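Local coordinates for 3-hydroxyisobutyrate dehydrogenase (Salmonella typhimurium, PDB 3G0O), which probably catalyses the NAD-dependent oxidation of L-threonate to 2-dehydro-L-erythronate, with NADP as an alternative but less preferred cosubstrate, at residues D212-A217 with W222-R227; I181-A186 with V246-L251; S25-R28 with S32-G35. All coordinates share one frame; numbering follows the deposited sequence.

Interaction 1. Residues D212-A217 with W222-R227; sequences DVVTHA and WMFENR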
ATOM      1  N   ASP A 212       6.950  -0.019  12.297  1.00 15.29           N
ATOM      2  CA  ASP A 212       5.734  -0.068  13.108  1.00 16.61           C
ATOM      3  C   ASP A 212       4.800   1.100  12.818  1.00 15.76           C
ATOM      4  O   ASP A 212       3.593   0.922  12.722  1.00 16.30           O
ATOM      5  CB  ASP A 212       6.072  -0.087  14.604  1.00 19.49           C
ATOM      6  CG  ASP A 212       6.776  -1.359  15.027  1.00 23.56           C
ATOM      7  OD1 ASP A 212       6.492  -2.423  14.437  1.00 24.32           O
ATOM      8  OD2 ASP A 212       7.604  -1.300  15.960  1.00 25.72           O
ATOM      9  N   VAL A 213       5.361   2.299  12.683  1.00 15.89           N
ATOM     10  CA  VAL A 213       4.546   3.476  12.407  1.00 14.78           C
ATOM     11  C   VAL A 213       3.819   3.330  11.078  1.00 14.33           C
ATOM     12  O   VAL A 213       2.596   3.449  11.016  1.00 12.14           O
ATOM     13  CB  VAL A 213       5.408   4.761  12.358  1.00 14.76           C
ATOM     14  CG1 VAL A 213       4.600   5.928  11.786  1.00 13.25           C
ATOM     15  CG2 VAL A 213       5.923   5.098  13.747  1.00 13.03           C
ATOM     16  N   VAL A 214       4.569   3.067  10.013  1.00 11.90           N
ATOM     17  CA  VAL A 214       3.957   2.934   8.701  1.00 12.92           C
ATOM     18  C   VAL A 214       2.882   1.856   8.655  1.00 13.56           C
ATOM     19  O   VAL A 214       1.791   2.087   8.133  1.00 13.48           O
ATOM     20  CB  VAL A 214       5.005   2.628   7.608  1.00 10.75           C
ATOM     21  CG1 VAL A 214       4.302   2.340   6.287  1.00 10.94           C
ATOM     22  CG2 VAL A 214       5.956   3.810   7.452  1.00 13.45           C
ATOM     23  N   THR A 215       3.172   0.688   9.214  1.00 12.96           N
ATOM     24  CA  THR A 215       2.195  -0.393   9.178  1.00 14.82           C
ATOM     25  C   THR A 215       0.959  -0.140  10.042  1.00 16.87           C
ATOM     26  O   THR A 215       0.075  -0.993  10.143  1.00 17.84           O
ATOM     27  CB  THR A 215       2.837  -1.748   9.554  1.00 14.44           C
ATOM     28  OG1 THR A 215       3.438  -1.665  10.849  1.00 15.55           O
ATOM     29  CG2 THR A 215       3.890  -2.136   8.521  1.00 14.44           C
ATOM     30  N   HIS A 216       0.896   1.040  10.651  1.00 17.03           N
ATOM     31  CA  HIS A 216      -0.254   1.425  11.463  1.00 17.43           C
ATOM     32  C   HIS A 216      -0.743   2.801  11.029  1.00 17.98           C
ATOM     33  O   HIS A 216      -1.483   3.469  11.753  1.00 18.50           O
ATOM     34  CB  HIS A 216       0.106   1.452  12.950  1.00 19.17           C
ATOM     35  CG  HIS A 216       0.332   0.091  13.531  1.00 19.52           C
ATOM     36  ND1 HIS A 216       1.524  -0.587  13.401  1.00 19.87           N
ATOM     37  CD2 HIS A 216      -0.507  -0.743  14.191  1.00 21.95           C
ATOM     38  CE1 HIS A 216       1.411  -1.782  13.955  1.00 22.10           C
ATOM     39  NE2 HIS A 216       0.188  -1.902  14.440  1.00 23.25           N
ATOM     40  N   ALA A 217      -0.332   3.211   9.834  1.00 14.67           N
ATOM     41  CA  ALA A 217      -0.708   4.512   9.305  1.00 15.77           C
ATOM     42  C   ALA A 217      -1.249   4.432   7.875  1.00 14.90           C
ATOM     43  O   ALA A 217      -1.328   3.354   7.284  1.00 15.44           O
ATOM     44  CB  ALA A 217       0.484   5.454   9.369  1.00 12.39           C
ATOM     45  N   TRP A 222       0.657  -3.336   1.168  1.00 12.55           N
ATOM     46  CA  TRP A 222       0.865  -4.756   1.404  1.00 14.21           C
ATOM     47  C   TRP A 222       2.347  -5.067   1.196  1.00 13.07           C
ATOM     48  O   TRP A 222       2.953  -5.793   1.981  1.00 12.82           O
ATOM     49  CB  TRP A 222       0.023  -5.599   0.442  1.00 13.32           C
ATOM     50  CG  TRP A 222      -0.058  -7.042   0.851  1.00 16.31           C
ATOM     51  CD1 TRP A 222      -1.031  -7.627   1.611  1.00 18.48           C
ATOM     52  CD2 TRP A 222       0.904  -8.071   0.568  1.00 17.22           C
ATOM     53  NE1 TRP A 222      -0.735  -8.955   1.821  1.00 18.03           N
ATOM     54  CE2 TRP A 222       0.443  -9.253   1.194  1.00 18.69           C
ATOM     55  CE3 TRP A 222       2.105  -8.109  -0.151  1.00 15.60           C
ATOM     56  CZ2 TRP A 222       1.149 -10.460   1.121  1.00 18.74           C
ATOM     57  CZ3 TRP A 222       2.804  -9.310  -0.222  1.00 18.25           C
ATOM     58  CH2 TRP A 222       2.322 -10.468   0.411  1.00 18.86           C
HETATM   59  N   MSE A 223       2.933  -4.508   0.139  1.00 13.01           N
HETATM   60  CA  MSE A 223       4.346  -4.751  -0.131  1.00 13.61           C
HETATM   61  C   MSE A 223       5.275  -4.144   0.913  1.00 15.32           C
HETATM   62  O   MSE A 223       6.308  -4.724   1.233  1.00 13.34           O
HETATM   63  CB  MSE A 223       4.720  -4.255  -1.533  1.00 14.03           C
HETATM   64  CG  MSE A 223       4.230  -5.186  -2.628  1.00 15.93           C
HETATM   65 SE   MSE A 223       4.964  -6.992  -2.419  1.00 25.34          SE
HETATM   66  CE  MSE A 223       4.528  -7.681  -4.178  1.00 20.88           C
ATOM     67  N   PHE A 224       4.926  -2.975   1.442  1.00 11.97           N
ATOM     68  CA  PHE A 224       5.761  -2.372   2.469  1.00 13.40           C
ATOM     69  C   PHE A 224       5.777  -3.313   3.673  1.00 14.93           C
ATOM     70  O   PHE A 224       6.837  -3.701   4.168  1.00  9.47           O
ATOM     71  CB  PHE A 224       5.207  -1.015   2.924  1.00 13.95           C
ATOM     72  CG  PHE A 224       6.026  -0.366   4.011  1.00 13.27           C
ATOM     73  CD1 PHE A 224       6.982   0.601   3.702  1.00 13.29           C
ATOM     74  CD2 PHE A 224       5.894  -0.777   5.335  1.00 13.54           C
ATOM     75  CE1 PHE A 224       7.799   1.148   4.697  1.00 14.41           C
ATOM     76  CE2 PHE A 224       6.706  -0.240   6.337  1.00 13.42           C
ATOM     77  CZ  PHE A 224       7.663   0.725   6.017  1.00 14.29           C
ATOM     78  N   GLU A 225       4.588  -3.684   4.133  1.00 14.45           N
ATOM     79  CA  GLU A 225       4.480  -4.548   5.299  1.00 16.41           C
ATOM     80  C   GLU A 225       5.190  -5.884   5.120  1.00 16.42           C
ATOM     81  O   GLU A 225       5.848  -6.370   6.040  1.00 17.93           O
ATOM     82  CB  GLU A 225       3.009  -4.781   5.664  1.00 17.44           C
ATOM     83  CG  GLU A 225       2.840  -5.335   7.071  1.00 19.74           C
ATOM     84  CD  GLU A 225       1.406  -5.303   7.565  1.00 23.01           C
ATOM     85  OE1 GLU A 225       0.649  -4.394   7.174  1.00 20.64           O
ATOM     86  OE2 GLU A 225       1.039  -6.179   8.369  1.00 25.32           O
ATOM     87  N   ASN A 226       5.080  -6.472   3.935  1.00 17.13           N
ATOM     88  CA  ASN A 226       5.717  -7.760   3.686  1.00 17.48           C
ATOM     89  C   ASN A 226       7.222  -7.683   3.456  1.00 17.64           C
ATOM     90  O   ASN A 226       7.993  -8.372   4.127  1.00 17.04           O
ATOM     91  CB  ASN A 226       5.057  -8.445   2.490  1.00 17.97           C
ATOM     92  CG  ASN A 226       5.613  -9.832   2.241  1.00 18.41           C
ATOM     93  OD1 ASN A 226       6.581 -10.010   1.499  1.00 18.75           O
ATOM     94  ND2 ASN A 226       5.009 -10.826   2.878  1.00 19.64           N
ATOM     95  N   ARG A 227       7.640  -6.828   2.526  1.00 17.27           N
ATOM     96  CA  ARG A 227       9.052  -6.698   2.184  1.00 18.09           C
ATOM     97  C   ARG A 227       9.939  -5.955   3.186  1.00 17.81           C
ATOM     98  O   ARG A 227      11.092  -6.339   3.403  1.00 17.57           O
ATOM     99  CB  ARG A 227       9.171  -6.044   0.801  1.00 18.91           C
ATOM    100  CG  ARG A 227       8.384  -6.766  -0.297  1.00 20.52           C
ATOM    101  CD  ARG A 227       8.819  -8.209  -0.413  1.00 20.86           C
ATOM    102  NE  ARG A 227       8.638  -8.733  -1.765  1.00 19.12           N
ATOM    103  CZ  ARG A 227       7.586  -9.431  -2.182  1.00 16.90           C
ATOM    104  NH1 ARG A 227       6.585  -9.708  -1.357  1.00 17.51           N
ATOM    105  NH2 ARG A 227       7.543  -9.854  -3.436  1.00 15.20           N
TER
HETATM  106  O   HOH W   1      -1.304  -3.851   8.823  1.00 38.88           O

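Interaction 2. Residues I181-A186 with V246-L251; sequences IHQLLA and VKDLGL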
ATOM      1  N   ILE A 181      -0.939  -4.797 -14.942  1.00 13.64           N
ATOM      2  CA  ILE A 181      -1.238  -3.558 -14.241  1.00 15.02           C
ATOM      3  C   ILE A 181      -0.994  -3.764 -12.745  1.00 15.42           C
ATOM      4  O   ILE A 181      -0.425  -2.903 -12.074  1.00 13.73           O
ATOM      5  CB  ILE A 181      -2.689  -3.120 -14.501  1.00 15.18           C
ATOM      6  CG1 ILE A 181      -2.882  -2.892 -16.003  1.00 16.94           C
ATOM      7  CG2 ILE A 181      -3.003  -1.852 -13.721  1.00 18.75           C
ATOM      8  CD1 ILE A 181      -4.293  -2.558 -16.405  1.00 20.29           C
ATOM      9  N   HIS A 182      -1.409  -4.915 -12.226  1.00 12.04           N
ATOM     10  CA  HIS A 182      -1.199  -5.213 -10.815  1.00 12.61           C
ATOM     11  C   HIS A 182       0.286  -5.166 -10.447  1.00 12.38           C
ATOM     12  O   HIS A 182       0.652  -4.644  -9.393  1.00 12.51           O
ATOM     13  CB  HIS A 182      -1.764  -6.595 -10.460  1.00 12.14           C
ATOM     14  CG  HIS A 182      -1.471  -7.018  -9.053  1.00 13.26           C
ATOM     15  ND1 HIS A 182      -0.322  -7.692  -8.701  1.00 12.02           N
ATOM     16  CD2 HIS A 182      -2.141  -6.790  -7.898  1.00 12.39           C
ATOM     17  CE1 HIS A 182      -0.293  -7.856  -7.392  1.00 13.47           C
ATOM     18  NE2 HIS A 182      -1.385  -7.317  -6.879  1.00 13.75           N
ATOM     19  N   GLN A 183       1.138  -5.709 -11.313  1.00 13.00           N
ATOM     20  CA  GLN A 183       2.573  -5.731 -11.042  1.00 11.96           C
ATOM     21  C   GLN A 183       3.206  -4.344 -11.054  1.00 12.87           C
ATOM     22  O   GLN A 183       4.270  -4.143 -10.466  1.00 13.04           O
ATOM     23  CB  GLN A 183       3.299  -6.648 -12.026  1.00 11.86           C
ATOM     24  CG  GLN A 183       2.999  -8.127 -11.830  1.00 13.45           C
ATOM     25  CD  GLN A 183       3.182  -8.583 -10.391  1.00 15.97           C
ATOM     26  OE1 GLN A 183       2.270  -8.472  -9.572  1.00 17.07           O
ATOM     27  NE2 GLN A 183       4.371  -9.093 -10.072  1.00 17.31           N
ATOM     28  N   LEU A 184       2.559  -3.395 -11.724  1.00 10.78           N
ATOM     29  CA  LEU A 184       3.057  -2.026 -11.753  1.00 11.14           C
ATOM     30  C   LEU A 184       2.988  -1.541 -10.302  1.00 14.54           C
ATOM     31  O   LEU A 184       3.951  -0.986  -9.770  1.00 12.78           O
ATOM     32  CB  LEU A 184       2.172  -1.146 -12.652  1.00 12.32           C
ATOM     33  CG  LEU A 184       2.537   0.343 -12.817  1.00 14.16           C
ATOM     34  CD1 LEU A 184       1.760   0.925 -13.993  1.00 15.47           C
ATOM     35  CD2 LEU A 184       2.235   1.129 -11.546  1.00 15.03           C
ATOM     36  N   LEU A 185       1.847  -1.774  -9.662  1.00 13.06           N
ATOM     37  CA  LEU A 185       1.663  -1.363  -8.272  1.00 13.47           C
ATOM     38  C   LEU A 185       2.591  -2.128  -7.326  1.00 14.07           C
ATOM     39  O   LEU A 185       3.238  -1.534  -6.467  1.00 12.85           O
ATOM     40  CB  LEU A 185       0.203  -1.558  -7.855  1.00 14.97           C
ATOM     41  CG  LEU A 185      -0.787  -0.547  -8.450  1.00 17.46           C
ATOM     42  CD1 LEU A 185      -2.216  -0.981  -8.168  1.00 18.35           C
ATOM     43  CD2 LEU A 185      -0.515   0.830  -7.858  1.00 16.38           C
ATOM     44  N   ALA A 186       2.657  -3.447  -7.481  1.00 14.34           N
ATOM     45  CA  ALA A 186       3.513  -4.258  -6.622  1.00 13.63           C
ATOM     46  C   ALA A 186       4.960  -3.771  -6.719  1.00 13.83           C
ATOM     47  O   ALA A 186       5.623  -3.567  -5.706  1.00 12.55           O
ATOM     48  CB  ALA A 186       3.426  -5.734  -7.028  1.00 12.91           C
ATOM     49  N   VAL A 246      12.421  -6.806 -12.513  1.00 13.18           N
ATOM     50  CA  VAL A 246      13.107  -6.219 -13.660  1.00 13.92           C
ATOM     51  C   VAL A 246      12.292  -6.731 -14.853  1.00 15.90           C
ATOM     52  O   VAL A 246      11.976  -5.990 -15.787  1.00 13.53           O
ATOM     53  CB  VAL A 246      14.566  -6.730 -13.787  1.00 15.36           C
ATOM     54  CG1 VAL A 246      15.129  -6.368 -15.151  1.00 15.40           C
ATOM     55  CG2 VAL A 246      15.423  -6.128 -12.693  1.00 13.71           C
ATOM     56  N   LYS A 247      11.933  -8.008 -14.790  1.00 14.67           N
ATOM     57  CA  LYS A 247      11.147  -8.637 -15.839  1.00 16.34           C
ATOM     58  C   LYS A 247       9.720  -8.095 -15.876  1.00 14.50           C
ATOM     59  O   LYS A 247       9.252  -7.649 -16.918  1.00 13.53           O
ATOM     60  CB  LYS A 247      11.116 -10.156 -15.628  1.00 19.00           C
ATOM     61  CG  LYS A 247      10.064 -10.892 -16.448  1.00 24.38           C
ATOM     62  CD  LYS A 247      10.155 -12.399 -16.233  1.00 29.69           C
ATOM     63  CE  LYS A 247       9.992 -12.779 -14.760  1.00 32.00           C
ATOM     64  NZ  LYS A 247       8.611 -12.534 -14.249  1.00 30.59           N
ATOM     65  N   ASP A 248       9.037  -8.122 -14.735  1.00 13.07           N
ATOM     66  CA  ASP A 248       7.656  -7.664 -14.673  1.00 12.97           C
ATOM     67  C   ASP A 248       7.454  -6.197 -15.025  1.00 13.09           C
ATOM     68  O   ASP A 248       6.540  -5.865 -15.771  1.00 11.70           O
ATOM     69  CB  ASP A 248       7.054  -7.957 -13.292  1.00 13.32           C
ATOM     70  CG  ASP A 248       6.736  -9.434 -13.099  1.00 15.99           C
ATOM     71  OD1 ASP A 248       7.055 -10.240 -14.003  1.00 16.95           O
ATOM     72  OD2 ASP A 248       6.166  -9.784 -12.043  1.00 18.38           O
ATOM     73  N   LEU A 249       8.297  -5.319 -14.489  1.00 12.62           N
ATOM     74  CA  LEU A 249       8.168  -3.903 -14.794  1.00 14.06           C
ATOM     75  C   LEU A 249       8.571  -3.663 -16.248  1.00 13.26           C
ATOM     76  O   LEU A 249       8.214  -2.645 -16.843  1.00 13.65           O
ATOM     77  CB  LEU A 249       9.020  -3.069 -13.834  1.00 10.96           C
ATOM     78  CG  LEU A 249       8.439  -2.982 -12.412  1.00 13.37           C
ATOM     79  CD1 LEU A 249       9.431  -2.290 -11.492  1.00 14.56           C
ATOM     80  CD2 LEU A 249       7.113  -2.237 -12.433  1.00 15.35           C
ATOM     81  N   GLY A 250       9.316  -4.606 -16.813  1.00 12.44           N
ATOM     82  CA  GLY A 250       9.700  -4.493 -18.207  1.00 14.22           C
ATOM     83  C   GLY A 250       8.455  -4.758 -19.041  1.00 14.18           C
ATOM     84  O   GLY A 250       8.209  -4.095 -20.050  1.00 15.85           O
ATOM     85  N   LEU A 251       7.659  -5.732 -18.606  1.00 14.26           N
ATOM     86  CA  LEU A 251       6.429  -6.078 -19.305  1.00 14.88           C
ATOM     87  C   LEU A 251       5.436  -4.918 -19.192  1.00 14.14           C
ATOM     88  O   LEU A 251       4.697  -4.623 -20.136  1.00 13.74           O
ATOM     89  CB  LEU A 251       5.833  -7.359 -18.719  1.00 17.34           C
ATOM     90  CG  LEU A 251       4.548  -7.896 -19.349  1.00 22.37           C
ATOM     91  CD1 LEU A 251       4.699  -7.988 -20.862  1.00 24.09           C
ATOM     92  CD2 LEU A 251       4.242  -9.267 -18.756  1.00 23.37           C
TER

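Interaction 3. Residues S25-R28 with S32-G35; sequences SCLR and STWG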
ATOM      1  N   SER A  25      -3.872 -26.932  -1.041  1.00 21.92           N
ATOM      2  CA  SER A  25      -5.278 -26.569  -1.029  1.00 22.38           C
ATOM      3  C   SER A  25      -6.080 -27.605  -1.813  1.00 21.68           C
ATOM      4  O   SER A  25      -7.199 -27.945  -1.434  1.00 23.06           O
ATOM      5  CB  SER A  25      -5.464 -25.172  -1.624  1.00 22.18           C
ATOM      6  OG  SER A  25      -4.812 -24.207  -0.816  1.00 22.80           O
ATOM      7  N   CYS A  26      -5.512 -28.108  -2.908  1.00 22.30           N
ATOM      8  CA  CYS A  26      -6.198 -29.129  -3.697  1.00 23.22           C
ATOM      9  C   CYS A  26      -6.305 -30.410  -2.873  1.00 23.60           C
ATOM     10  O   CYS A  26      -7.324 -31.095  -2.915  1.00 23.91           O
ATOM     11  CB  CYS A  26      -5.448 -29.410  -4.997  1.00 22.71           C
ATOM     12  SG  CYS A  26      -5.635 -28.121  -6.247  1.00 22.75           S
ATOM     13  N   LEU A  27      -5.247 -30.727  -2.127  1.00 24.29           N
ATOM     14  CA  LEU A  27      -5.248 -31.917  -1.281  1.00 25.58           C
ATOM     15  C   LEU A  27      -6.311 -31.788  -0.192  1.00 26.14           C
ATOM     16  O   LEU A  27      -7.007 -32.755   0.118  1.00 25.94           O
ATOM     17  CB  LEU A  27      -3.863 -32.142  -0.650  1.00 25.16           C
ATOM     18  CG  LEU A  27      -2.815 -32.848  -1.521  1.00 24.88           C
ATOM     19  CD1 LEU A  27      -1.515 -33.057  -0.738  1.00 25.46           C
ATOM     20  CD2 LEU A  27      -3.378 -34.201  -1.971  1.00 26.92           C
ATOM     21  N   ARG A  28      -6.446 -30.597   0.388  1.00 26.13           N
ATOM     22  CA  ARG A  28      -7.453 -30.391   1.428  1.00 26.57           C
ATOM     23  C   ARG A  28      -8.847 -30.509   0.841  1.00 27.03           C
ATOM     24  O   ARG A  28      -9.773 -30.964   1.508  1.00 27.64           O
ATOM     25  CB  ARG A  28      -7.319 -29.011   2.082  1.00 28.20           C
ATOM     26  CG  ARG A  28      -6.124 -28.847   2.998  1.00 31.94           C
ATOM     27  CD  ARG A  28      -6.369 -27.726   4.005  1.00 33.67           C
ATOM     28  NE  ARG A  28      -6.794 -26.488   3.360  1.00 35.49           N
ATOM     29  CZ  ARG A  28      -5.994 -25.699   2.648  1.00 35.39           C
ATOM     30  NH1 ARG A  28      -4.715 -26.010   2.487  1.00 35.19           N
ATOM     31  NH2 ARG A  28      -6.482 -24.603   2.081  1.00 33.97           N
ATOM     32  N   SER A  32      -7.642 -35.490  -6.325  1.00 23.68           N
ATOM     33  CA  SER A  32      -6.473 -36.345  -6.517  1.00 22.88           C
ATOM     34  C   SER A  32      -5.407 -35.392  -7.040  1.00 22.41           C
ATOM     35  O   SER A  32      -5.485 -34.919  -8.171  1.00 21.57           O
ATOM     36  CB  SER A  32      -6.766 -37.441  -7.542  1.00 22.67           C
ATOM     37  OG  SER A  32      -7.646 -38.411  -7.001  1.00 24.35           O
ATOM     38  N   THR A  33      -4.405 -35.131  -6.210  1.00 21.01           N
ATOM     39  CA  THR A  33      -3.358 -34.175  -6.547  1.00 21.90           C
ATOM     40  C   THR A  33      -1.989 -34.726  -6.945  1.00 21.91           C
ATOM     41  O   THR A  33      -1.424 -35.591  -6.273  1.00 22.15           O
ATOM     42  CB  THR A  33      -3.173 -33.191  -5.369  1.00 22.15           C
ATOM     43  OG1 THR A  33      -4.446 -32.632  -5.026  1.00 21.68           O
ATOM     44  CG2 THR A  33      -2.205 -32.063  -5.735  1.00 21.11           C
ATOM     45  N   TRP A  34      -1.464 -34.195  -8.047  1.00 20.40           N
ATOM     46  CA  TRP A  34      -0.153 -34.574  -8.561  1.00 21.25           C
ATOM     47  C   TRP A  34       0.687 -33.297  -8.595  1.00 22.80           C
ATOM     48  O   TRP A  34       0.148 -32.205  -8.789  1.00 21.97           O
ATOM     49  CB  TRP A  34      -0.254 -35.126  -9.984  1.00 22.53           C
ATOM     50  CG  TRP A  34      -1.156 -36.314 -10.137  1.00 25.07           C
ATOM     51  CD1 TRP A  34      -2.521 -36.313 -10.174  1.00 26.27           C
ATOM     52  CD2 TRP A  34      -0.753 -37.678 -10.286  1.00 26.65           C
ATOM     53  NE1 TRP A  34      -2.996 -37.594 -10.337  1.00 25.58           N
ATOM     54  CE2 TRP A  34      -1.928 -38.454 -10.404  1.00 28.14           C
ATOM     55  CE3 TRP A  34       0.491 -38.325 -10.319  1.00 26.17           C
ATOM     56  CZ2 TRP A  34      -1.898 -39.845 -10.568  1.00 28.01           C
ATOM     57  CZ3 TRP A  34       0.523 -39.709 -10.481  1.00 28.19           C
ATOM     58  CH2 TRP A  34      -0.666 -40.453 -10.598  1.00 28.85           C
ATOM     59  N   GLY A  35       1.996 -33.437  -8.408  1.00 21.53           N
ATOM     60  CA  GLY A  35       2.878 -32.282  -8.429  1.00 22.27           C
ATOM     61  C   GLY A  35       4.114 -32.493  -9.284  1.00 22.64           C
ATOM     62  O   GLY A  35       4.582 -33.618  -9.452  1.00 23.93           O
TER

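Interaction 1. Residues D212-A217 with W222-R227
With chi1 at 174°, Val214 turns CG1 away from its backbone nitrogen, and Phe224 does likewise with CG (chi1 179°). Both side chains are thereby sent into the gap between the two segments. There the valine methyl settles over the middle of the phenyl ring. Val214 CG1 is 3.6 Å from the centroid of the Phe224 ring and only 13° off the ring normal, a clear CH-pi contact. Val214 CB adds to the packing and sits 3.6 Å from Phe224 CZ.

Thr215 reaches the same ring differently. Its methyl, CG2, comes to the ring edge, 4.0 Å from Phe224 CD2. The same methyl rests on the aliphatic part of Glu225, with Thr215 CG2 3.7 Å from Glu225 CG. These two side chains cross at about a right angle. Their polar ends have other partners: Thr215 OG1 is hydrogen-bonded to Tyr211 O, and Glu225 OE1 to Asn220 ND2. One water links the segments, donating to Glu225 OE1 at 2.6 Å and, weakly, to Thr215 O.

His216 ND1 donates to Asp212 O at 2.6 Å, in the plane of the carbonyl, and so ties the chain beyond Val214 back to the helix.

The contact closes the short connection between helix 207-214 and helix 222-232 in the C-terminal domain. Phe224 also packs on Ala193 and Met197 of helix 174-202, while His216 O is hydrogen-bonded to Thr141 OG1 of the second subunit.

Interaction 2. Residues I181-A186 with V246-L251
Gln183 and Asp248 join two helices of the all-helical C-terminal domain, the part shared with the 6-phosphogluconate dehydrogenase C-terminal clan. These are helix 174-202 and helix 242-258. The axes of 181-186 and 246-251 approach to 8.9 Å, their N-to-C directions 127° apart.

The tight part is polar and buried. Gln183 NE2 donates to Asp248 OD2 at 2.8 Å, in a nearly straight bond. The acceptor is in the amide plane of the glutamine, but the carboxylate is turned well away from that plane and receives the N-H on the anti side of OD2. Gln183 can make this bond because its chain bends at chi2 (-51°), which folds the amide in beside Asp248.

The other end of the amide is held too. His182 ND1 donates to Gln183 OE1 at 2.8 Å, with each atom in the plane of the other's group. The two bonds would fix which end of the amide is oxygen and hold its rotation. The predicted active-site residue Lys179 lies close by, its side chain about 3 Å from that of Gln183.

The apolar part is looser. Leu249 CD2 is 3.9 Å from Gln183 O and 4.1 Å from Leu184 CA, so a methyl meets backbone. The side chain of Leu184 reaches the same partner helix just beyond the segment, at Val252. It also packs on Ala266 of helix 264-281 and on Leu199 of the second subunit.

Toward the partly exposed side, Lys247 NZ forms a salt bridge with the other carboxylate oxygen, Asp248 OD1, at 2.8 Å and on its syn side.

Interaction 3. Residues S25-R28 with S32-G35
Thr33 is the residue on which this contact turns. It has the most surface buried here, with Leu27 next and Cys26 third. Its CB points from the strand toward the helix. CB meets Leu27, and OG1 meets Cys26.

Leu27 provides the apolar half. Its CD2 lies 3.6 Å from Thr33 CB, and Leu27 CG is 3.9 Å from the same atom. The leucine does not leave its backbone straight at the strand. A chi1 of -82° turns CG away from the carbonyl carbon, and CD2 ends up against the threonine.

Cys26 provides the other half through its CB, which is 3.4 Å from Thr33 OG1. The sulfur is not the touching atom. Leu27 CD2 also lies against the hydroxyl, 3.6 Å from Thr33 OG1. The backbone Leu27 N is equally near, at 3.6 Å from Thr33 OG1, but makes no hydrogen bond with it. The polar need of the hydroxyl is met nearby in the chain, by a hydrogen bond with Leu31 O.

The three residues bring the last turn of helix 17-28 against the start of strand 32-36. Together with strand 9-13 these elements make the first beta-alpha-beta unit of the Rossmann-type nucleotide-binding domain. Cys26 and Thr33 both also pack on Val10 of strand 9-13, and Leu27 touches Glu49 in a loop. In the sheet, strand 32-36 runs between strands 9-13 and 53-55, parallel to both, and helix 17-28 packs against one face.

Interactions 1 and 2 belong to the helical C-terminal domain, and interaction 3 to the nucleotide-binding domain. The first two have centres 20 Å apart and still touch: Met223 CE packs on Ala186 CB at 3.6 Å. Both also touch the second subunit. Interaction 3 stands apart, its centre 33 Å from that of interaction 1 and 30 Å from that of interaction 2, with no atoms in contact. Interaction 2 is the one beside the predicted active-site residue Lys179. The side chain of Gln183 comes within about 5 Å of a bound tartaric acid, probably from the crystallisation liquor. Arg227 of interaction 1 is hydrogen-bonded to a tartaric acid, though the Val214 side chain stands about 11 Å away.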